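Local coordinates for protein RIF2 (Saccharomyces cerevisiae, PDB 4BJ1) that regulates telomere length and transcriptional silencing, binding telomeric DNA and interacting with RIF1 and the RAP1 C-terminus, at residues M84-L88 with K167-F171. Coordinates in Å, arbitrary orientation, origin at the centre of the assembly. Numbering follows the deposited sequence.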
loop_
_atom_site.group_PDB
_atom_site.type_symbol
_atom_site.label_atom_id
_atom_site.label_comp_id
_atom_site.label_asym_id
_atom_site.label_seq_id
_atom_site.Cartn_x
_atom_site.Cartn_y
_atom_site.Cartn_z
ATOM N N MET A 84 2.433 -7.378 25.600
ATOM C CA MET A 84 2.582 -7.277 27.053
ATOM C C MET A 84 1.685 -6.243 27.739
ATOM O O MET A 84 1.636 -6.199 28.974
ATOM C CB MET A 84 4.062 -7.030 27.403
ATOM C CG MET A 84 4.948 -8.231 27.136
ATOM S SD MET A 84 4.299 -9.744 27.872
ATOM C CE MET A 84 4.503 -9.362 29.604
ATOM N N ASN A 85 0.979 -5.422 26.942
ATOM C CA ASN A 85 0.085 -4.361 27.410
ATOM C C ASN A 85 -0.993 -4.852 28.345
ATOM O O ASN A 85 -1.091 -4.362 29.476
ATOM C CB ASN A 85 -0.513 -3.632 26.240
ATOM C CG ASN A 85 0.495 -2.734 25.629
ATOM O OD1 ASN A 85 0.771 -1.663 26.169
ATOM N ND2 ASN A 85 1.136 -3.202 24.551
ATOM N N ASP A 86 -1.763 -5.857 27.891
ATOM C CA ASP A 86 -2.842 -6.454 28.668
ATOM C C ASP A 86 -2.344 -7.092 29.975
ATOM O O ASP A 86 -3.046 -7.030 30.979
ATOM C CB ASP A 86 -3.628 -7.466 27.815
ATOM C CG ASP A 86 -5.078 -7.623 28.242
ATOM O OD1 ASP A 86 -5.841 -6.624 28.150
ATOM O OD2 ASP A 86 -5.458 -8.748 28.655
ATOM N N TYR A 87 -1.110 -7.624 29.974
ATOM C CA TYR A 87 -0.474 -8.307 31.100
ATOM C C TYR A 87 -0.032 -7.436 32.298
ATOM O O TYR A 87 -0.383 -7.757 33.436
ATOM C CB TYR A 87 0.740 -9.111 30.595
ATOM C CG TYR A 87 1.146 -10.202 31.552
ATOM C CD1 TYR A 87 0.478 -11.422 31.570
ATOM C CD2 TYR A 87 2.161 -9.997 32.485
ATOM C CE1 TYR A 87 0.814 -12.415 32.484
ATOM C CE2 TYR A 87 2.517 -10.991 33.395
ATOM C CZ TYR A 87 1.833 -12.193 33.393
ATOM O OH TYR A 87 2.146 -13.178 34.284
ATOM N N LEU A 88 0.787 -6.388 32.047
ATOM C CA LEU A 88 1.446 -5.551 33.061
ATOM C C LEU A 88 0.660 -4.351 33.611
ATOM O O LEU A 88 0.677 -4.147 34.830
ATOM C CB LEU A 88 2.801 -5.049 32.526
ATOM C CG LEU A 88 3.685 -6.061 31.791
ATOM C CD1 LEU A 88 4.713 -5.356 30.966
ATOM C CD2 LEU A 88 4.373 -7.000 32.755
ATOM N N LYS A 167 3.635 -8.271 38.384
ATOM C CA LYS A 167 3.532 -8.681 36.979
ATOM C C LYS A 167 4.821 -8.413 36.183
ATOM O O LYS A 167 5.199 -9.228 35.334
ATOM C CB LYS A 167 2.300 -8.051 36.292
ATOM C CG LYS A 167 0.937 -8.638 36.711
ATOM C CD LYS A 167 0.803 -10.158 36.474
ATOM C CE LYS A 167 -0.607 -10.614 36.177
ATOM N NZ LYS A 167 -0.698 -12.100 36.095
ATOM N N LEU A 168 5.494 -7.282 36.488
ATOM C CA LEU A 168 6.745 -6.832 35.879
ATOM C C LEU A 168 7.891 -7.784 36.190
ATOM O O LEU A 168 8.687 -8.067 35.293
ATOM C CB LEU A 168 7.092 -5.392 36.337
ATOM C CG LEU A 168 8.442 -4.757 35.904
ATOM C CD1 LEU A 168 8.654 -4.820 34.394
ATOM C CD2 LEU A 168 8.534 -3.308 36.359
ATOM N N THR A 169 7.986 -8.270 37.445
ATOM C CA THR A 169 9.041 -9.197 37.864
ATOM C C THR A 169 8.918 -10.524 37.133
ATOM O O THR A 169 9.918 -11.024 36.617
ATOM C CB THR A 169 9.069 -9.362 39.379
ATOM O OG1 THR A 169 8.851 -8.084 39.976
ATOM C CG2 THR A 169 10.386 -9.960 39.863
ATOM N N GLU A 170 7.683 -11.058 37.052
ATOM C CA GLU A 170 7.311 -12.288 36.353
ATOM C C GLU A 170 7.813 -12.231 34.876
ATOM O O GLU A 170 8.301 -13.242 34.357
ATOM C CB GLU A 170 5.779 -12.435 36.415
ATOM C CG GLU A 170 5.240 -13.835 36.164
ATOM C CD GLU A 170 3.758 -14.036 36.443
ATOM O OE1 GLU A 170 3.156 -13.215 37.176
ATOM O OE2 GLU A 170 3.187 -15.011 35.902
ATOM N N PHE A 171 7.723 -11.030 34.237
ATOM C CA PHE A 171 8.173 -10.748 32.876
ATOM C C PHE A 171 9.684 -10.797 32.768
ATOM O O PHE A 171 10.191 -11.483 31.879
ATOM C CB PHE A 171 7.603 -9.400 32.357
ATOM C CG PHE A 171 8.014 -8.951 30.965
ATOM C CD1 PHE A 171 8.110 -9.863 29.917
ATOM C CD2 PHE A 171 8.246 -7.610 30.690
ATOM C CE1 PHE A 171 8.474 -9.444 28.634
ATOM C CE2 PHE A 171 8.616 -7.194 29.407
ATOM C CZ PHE A 171 8.713 -8.111 28.384
#
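In the parallel-sheet, P-loop NTPase-like part of this AAA+ fold, M84-L88 follows directly on the outermost strand 78-83 and packs against the first half of helix 165-180. Each segment offers one aromatic ring to a side chain of the other. The buried F171 presents a ring face to M84: CE of M84 lies 4.0 Å from the centroid of the F171 ring, a CH-pi contact, and SD of M84 stands 4.6 Å from the same centroid, a Met-aromatic interaction. Methionine suits this place because its flexible thioether, coiled by three m torsions, can set both sulfur and methyl over the ring. In the second pair the ring is that of Y87, and CE of K167 sits 4.3 Å from its centroid, over one face, in another CH-pi contact. Lysine suits the spot because its methylenes can pack on a ring while NZ stays at the partly exposed margin.

L88 packs against the helix backbone. Its CD2 reaches within 4.0 Å of CB of F171 and 3.5 Å of the backbone O of K167; a branched aliphatic side chain suits a buried place against a helix turn. The same cluster is extended by F149 of strand 145-153, edge-to-face with F171, and by L129 of helix 128-137, which touches M84, Y87 and F171.

Polar groups gather at the far end of Y87, whose OH lies 3.5 Å from NZ of K167. With no hydrogen bond joining the segments, their direct contact comes mainly from van der Waals and CH-pi packing, apolar inside, with charged groups kept at the partly exposed edge.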